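Side-chain contacts in translation initiation factor eIF2b-like protein,Translation initiation factor eIF2b-like protein (Chaetomium thermophilum, PDB 4ZEM), which is the beta subunit of eIF2B, a heterodecameric complex that probably promotes guanine nucleotide exchange on the initiation factor eIF2: residues D317-G322 and T349-P354; V268-K273 and I289-A294. One frame throughout, in Å; residues are numbered along the deposited sequence.

In the fold
Two contacts from one Rossmann-like domain illustrate how apolar packing changes with its place in the fold. They join different pairs of elements. Interaction 2 lies in the core: all its touching residues are buried, and it sets small alanines of helix 287-296 against a valine and a phenylalanine of strand 267-271. Interaction 1 is only partly buried; there a tyrosine from strand 349-352 leans on helix 317-321, as much on its backbone as on its side chains, and turns its hydroxyl to a polar partner elsewhere. Their centres are about 13 Å apart, yet strand 349-352 also reaches helix 287-296: its Ile-352 CD1 packs on Ala-291 CB of interaction 2 at 3.8 Å.

Interaction 1. Residues D317-G322 and T349-P354; sequences DEVSRG and TDYIPP
Tyr-351 meets the end of helix 317-321 largely through backbone atoms of the last turn: its CB lies beside Val-319 O, and its CD2 is 4.0 Å from Ser-320 CA. The one side-chain group that touches the ring is a methyl of Val-319, whose CG1 reaches Tyr-351 CD1 at 3.5 Å; the two side chains cross at about a right angle, and the methyl approaches the ring obliquely. With CG anti to the backbone N (chi1 166°), the ring extends from the strand to lie beside Val-319 and Ser-320. Its polar end is satisfied elsewhere, since Tyr-351 OH is hydrogen-bonded to Asn-278 ND2.

The two segments come nearest at Gly-322, whose CA is 4.8 Å from Asp-350 CA. This glycine is the C-prime residue of a Schellman motif, in which Glu-323 N pairs with Glu-318 O and Gly-322 N makes a weak bond to Val-319 O. The positive phi of 90° that this turn demands would press any side chain against the carbonyl of Arg-321, which explains the glycine. Strand 349-352 is an outer strand of a three-stranded antiparallel sheet, paired with strand 281-284, whose Leu-282 touches both Val-319 and Thr-349, while Ile-352 packs on helix 287-296.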
loop_
_atom_site.group_PDB
_atom_site.type_symbol
_atom_site.label_atom_id
_atom_site.label_comp_id
_atom_site.label_asym_id
_atom_site.label_seq_id
_atom_site.Cartn_x
_atom_site.Cartn_y
_atom_site.Cartn_z
ATOM N N ASP A 317 14.461 0.861 14.347
ATOM C CA ASP A 317 14.547 1.677 15.545
ATOM C C ASP A 317 14.241 3.127 15.210
ATOM O O ASP A 317 13.694 3.862 16.028
ATOM C CB ASP A 317 15.916 1.538 16.207
ATOM C CG ASP A 317 16.023 0.285 17.052
ATOM O OD1 ASP A 317 15.050 -0.497 17.081
ATOM O OD2 ASP A 317 17.077 0.084 17.689
ATOM N N GLU A 318 14.584 3.535 13.995
ATOM C CA GLU A 318 14.322 4.900 13.579
ATOM C C GLU A 318 12.819 5.121 13.600
ATOM O O GLU A 318 12.341 6.166 14.033
ATOM C CB GLU A 318 14.870 5.147 12.176
ATOM C CG GLU A 318 14.412 6.457 11.558
ATOM C CD GLU A 318 15.126 6.766 10.258
ATOM O OE1 GLU A 318 16.167 6.134 9.989
ATOM O OE2 GLU A 318 14.650 7.640 9.507
ATOM N N VAL A 319 12.078 4.124 13.130
ATOM C CA VAL A 319 10.627 4.203 13.112
ATOM C C VAL A 319 10.057 4.278 14.525
ATOM O O VAL A 319 9.142 5.049 14.787
ATOM C CB VAL A 319 10.009 3.000 12.380
ATOM C CG1 VAL A 319 8.496 3.044 12.478
ATOM C CG2 VAL A 319 10.447 2.978 10.926
ATOM N N SER A 320 10.606 3.482 15.436
ATOM C CA SER A 320 10.131 3.470 16.813
ATOM C C SER A 320 10.350 4.837 17.433
ATOM O O SER A 320 9.504 5.350 18.161
ATOM C CB SER A 320 10.857 2.401 17.625
ATOM O OG SER A 320 10.661 1.119 17.062
ATOM N N ARG A 321 11.501 5.421 17.135
ATOM C CA ARG A 321 11.852 6.743 17.623
ATOM C C ARG A 321 10.890 7.754 17.009
ATOM O O ARG A 321 10.643 8.818 17.569
ATOM C CB ARG A 321 13.302 7.085 17.286
ATOM C CG ARG A 321 14.301 6.030 17.738
ATOM C CD ARG A 321 15.729 6.550 17.700
ATOM N NE ARG A 321 16.088 7.112 16.401
ATOM C CZ ARG A 321 16.104 8.412 16.127
ATOM N NH1 ARG A 321 15.781 9.293 17.064
ATOM N NH2 ARG A 321 16.442 8.834 14.918
ATOM N N GLY A 322 10.357 7.403 15.841
ATOM C CA GLY A 322 9.440 8.261 15.117
ATOM C C GLY A 322 10.164 9.188 14.162
ATOM O O GLY A 322 9.563 10.080 13.566
ATOM N N THR A 349 6.127 11.695 10.537
ATOM C CA THR A 349 5.389 10.486 10.838
ATOM C C THR A 349 5.611 10.052 12.278
ATOM O O THR A 349 6.631 10.363 12.893
ATOM C CB THR A 349 5.798 9.336 9.906
ATOM O OG1 THR A 349 7.171 9.003 10.141
ATOM C CG2 THR A 349 5.620 9.738 8.449
ATOM N N ASP A 350 4.645 9.314 12.800
ATOM C CA ASP A 350 4.753 8.732 14.121
ATOM C C ASP A 350 4.561 7.239 14.011
ATOM O O ASP A 350 4.112 6.725 12.989
ATOM C CB ASP A 350 3.716 9.317 15.082
ATOM C CG ASP A 350 4.147 10.633 15.675
ATOM O OD1 ASP A 350 5.242 11.136 15.328
ATOM O OD2 ASP A 350 3.382 11.163 16.504
ATOM N N TYR A 351 4.947 6.543 15.066
ATOM C CA TYR A 351 4.815 5.106 15.118
ATOM C C TYR A 351 3.812 4.747 16.207
ATOM O O TYR A 351 3.853 5.295 17.308
ATOM C CB TYR A 351 6.175 4.455 15.366
ATOM C CG TYR A 351 6.110 3.002 15.760
ATOM C CD1 TYR A 351 6.014 2.009 14.793
ATOM C CD2 TYR A 351 6.183 2.617 17.094
ATOM C CE1 TYR A 351 5.964 0.672 15.143
ATOM C CE2 TYR A 351 6.139 1.284 17.455
ATOM C CZ TYR A 351 6.030 0.314 16.474
ATOM O OH TYR A 351 5.983 -1.017 16.817
ATOM N N ILE A 352 2.889 3.851 15.892
ATOM C CA ILE A 352 1.955 3.379 16.897
ATOM C C ILE A 352 2.260 1.918 17.179
ATOM O O ILE A 352 2.215 1.091 16.270
ATOM C CB ILE A 352 0.499 3.538 16.432
ATOM C CG1 ILE A 352 0.168 5.017 16.235
ATOM C CG2 ILE A 352 -0.456 2.888 17.425
ATOM C CD1 ILE A 352 -1.274 5.274 15.900
ATOM N N PRO A 353 2.576 1.592 18.442
ATOM C CA PRO A 353 2.843 0.200 18.818
ATOM C C PRO A 353 1.546 -0.618 18.777
ATOM O O PRO A 353 0.462 -0.037 18.877
ATOM C CB PRO A 353 3.415 0.322 20.234
ATOM C CG PRO A 353 2.877 1.595 20.755
ATOM C CD PRO A 353 2.714 2.515 19.582
ATOM N N PRO A 354 1.652 -1.946 18.605
ATOM C CA PRO A 354 0.462 -2.795 18.436
ATOM C C PRO A 354 -0.523 -2.785 19.617
ATOM O O PRO A 354 -1.718 -3.012 19.407
ATOM C CB PRO A 354 1.066 -4.193 18.247
ATOM C CG PRO A 354 2.430 -4.107 18.882
ATOM C CD PRO A 354 2.899 -2.730 18.550
#

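Interaction 2. Residues V268-K273 and I289-A294; sequences VIFGAK and IAAQAA
Val-268 and Ala-294 meet through single methyls, CG2 to CB at 3.6 Å, at one end of a wholly apolar interface. Two residues along the strand, Phe-270 makes the second tight point: its CZ is 3.8 Å from Ala-290 CB, which sits at the ring edge, in plane. Because CG stands beside the backbone N (chi1 -61°), anti to the carbonyl carbon, the ring reaches the helix with its far end. Ala-291 belongs to the same packed patch, with its N 3.9 Å from Phe-270 CZ and its CB beside Phe-270 CE1. Small alanines thus let a helix whose axis lies 9.6 Å from the strand meet both side chains; by contrast, the solvent side of the same helix carries the larger Ile-289 and Gln-292. A leucine in place of Phe-270 would probably open a gap beside Ala-290 and Ala-291, where the ring's far edge now packs. Strand and helix run nearly antiparallel, at 154°, as in a beta-alpha-beta crossover: strand 267-271 is followed, after a hairpin, by helix 287-296 and then by strand 301-304, its parallel neighbour in the sheet. Val-301 of that strand touches both Phe-270 and Ala-294, and Leu-258 of helix 258-261 packs on Ala-290.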
loop_
_atom_site.group_PDB
_atom_site.type_symbol
_atom_site.label_atom_id
_atom_site.label_comp_id
_atom_site.label_asym_id
_atom_site.label_seq_id
_atom_site.Cartn_x
_atom_site.Cartn_y
_atom_site.Cartn_z
ATOM N N VAL A 268 -12.070 5.719 17.153
ATOM C CA VAL A 268 -11.048 6.511 16.485
ATOM C C VAL A 268 -10.532 5.759 15.270
ATOM O O VAL A 268 -10.200 4.575 15.361
ATOM C CB VAL A 268 -9.862 6.831 17.417
ATOM C CG1 VAL A 268 -8.821 7.644 16.672
ATOM C CG2 VAL A 268 -10.337 7.575 18.669
ATOM N N ILE A 269 -10.451 6.455 14.142
ATOM C CA ILE A 269 -10.024 5.857 12.883
ATOM C C ILE A 269 -8.790 6.569 12.329
ATOM O O ILE A 269 -8.749 7.795 12.280
ATOM C CB ILE A 269 -11.167 5.876 11.847
ATOM C CG1 ILE A 269 -12.327 5.012 12.342
ATOM C CG2 ILE A 269 -10.694 5.358 10.503
ATOM C CD1 ILE A 269 -13.491 4.934 11.382
ATOM N N PHE A 270 -7.793 5.788 11.908
ATOM C CA PHE A 270 -6.582 6.331 11.289
ATOM C C PHE A 270 -6.292 5.687 9.948
ATOM O O PHE A 270 -6.583 4.510 9.725
ATOM C CB PHE A 270 -5.328 6.065 12.143
ATOM C CG PHE A 270 -5.342 6.672 13.504
ATOM C CD1 PHE A 270 -5.607 5.889 14.614
ATOM C CD2 PHE A 270 -5.017 8.000 13.690
ATOM C CE1 PHE A 270 -5.594 6.433 15.879
ATOM C CE2 PHE A 270 -4.996 8.548 14.957
ATOM C CZ PHE A 270 -5.288 7.766 16.052
ATOM N N GLY A 271 -5.679 6.456 9.058
ATOM C CA GLY A 271 -5.119 5.863 7.865
ATOM C C GLY A 271 -3.702 5.458 8.239
ATOM O O GLY A 271 -2.978 6.225 8.878
ATOM N N ALA A 272 -3.291 4.264 7.848
ATOM C CA ALA A 272 -1.927 3.844 8.106
ATOM C C ALA A 272 -1.119 4.028 6.832
ATOM O O ALA A 272 -1.566 3.633 5.754
ATOM C CB ALA A 272 -1.875 2.401 8.569
ATOM N N LYS A 273 0.052 4.646 6.955
ATOM C CA LYS A 273 0.988 4.734 5.839
ATOM C C LYS A 273 1.652 3.378 5.601
ATOM O O LYS A 273 2.028 3.053 4.478
ATOM C CB LYS A 273 2.058 5.798 6.081
ATOM C CG LYS A 273 1.567 7.231 6.109
ATOM C CD LYS A 273 2.578 8.116 6.836
ATOM C CE LYS A 273 2.258 9.593 6.679
ATOM N NZ LYS A 273 0.822 9.868 6.924
ATOM N N ILE A 289 -0.484 9.977 19.978
ATOM C CA ILE A 289 -1.072 10.624 21.139
ATOM C C ILE A 289 -2.582 10.386 21.172
ATOM O O ILE A 289 -3.157 10.111 22.224
ATOM C CB ILE A 289 -0.772 12.137 21.150
ATOM C CG1 ILE A 289 0.734 12.372 21.027
ATOM C CG2 ILE A 289 -1.302 12.784 22.421
ATOM C CD1 ILE A 289 1.139 13.830 21.047
ATOM N N ALA A 290 -3.221 10.505 20.015
ATOM C CA ALA A 290 -4.656 10.270 19.909
ATOM C C ALA A 290 -4.971 8.805 20.191
ATOM O O ALA A 290 -5.987 8.478 20.815
ATOM C CB ALA A 290 -5.162 10.675 18.535
ATOM N N ALA A 291 -4.101 7.922 19.722
ATOM C CA ALA A 291 -4.300 6.500 19.922
ATOM C C ALA A 291 -4.275 6.153 21.396
ATOM O O ALA A 291 -5.073 5.352 21.865
ATOM C CB ALA A 291 -3.242 5.708 19.178
ATOM N N GLN A 292 -3.345 6.749 22.126
ATOM C CA GLN A 292 -3.245 6.484 23.548
ATOM C C GLN A 292 -4.451 6.970 24.328
ATOM O O GLN A 292 -4.941 6.282 25.217
ATOM C CB GLN A 292 -1.967 7.076 24.128
ATOM C CG GLN A 292 -1.686 6.586 25.533
ATOM C CD GLN A 292 -0.226 6.290 25.753
ATOM O OE1 GLN A 292 0.140 5.180 26.132
ATOM N NE2 GLN A 292 0.623 7.276 25.499
ATOM N N ALA A 293 -4.933 8.158 23.990
ATOM C CA ALA A 293 -6.078 8.712 24.686
ATOM C C ALA A 293 -7.270 7.810 24.467
ATOM O O ALA A 293 -8.019 7.514 25.387
ATOM C CB ALA A 293 -6.371 10.111 24.184
ATOM N N ALA A 294 -7.428 7.357 23.235
ATOM C CA ALA A 294 -8.516 6.467 22.893
ATOM C C ALA A 294 -8.421 5.193 23.717
ATOM O O ALA A 294 -9.416 4.709 24.258
ATOM C CB ALA A 294 -8.488 6.142 21.416
#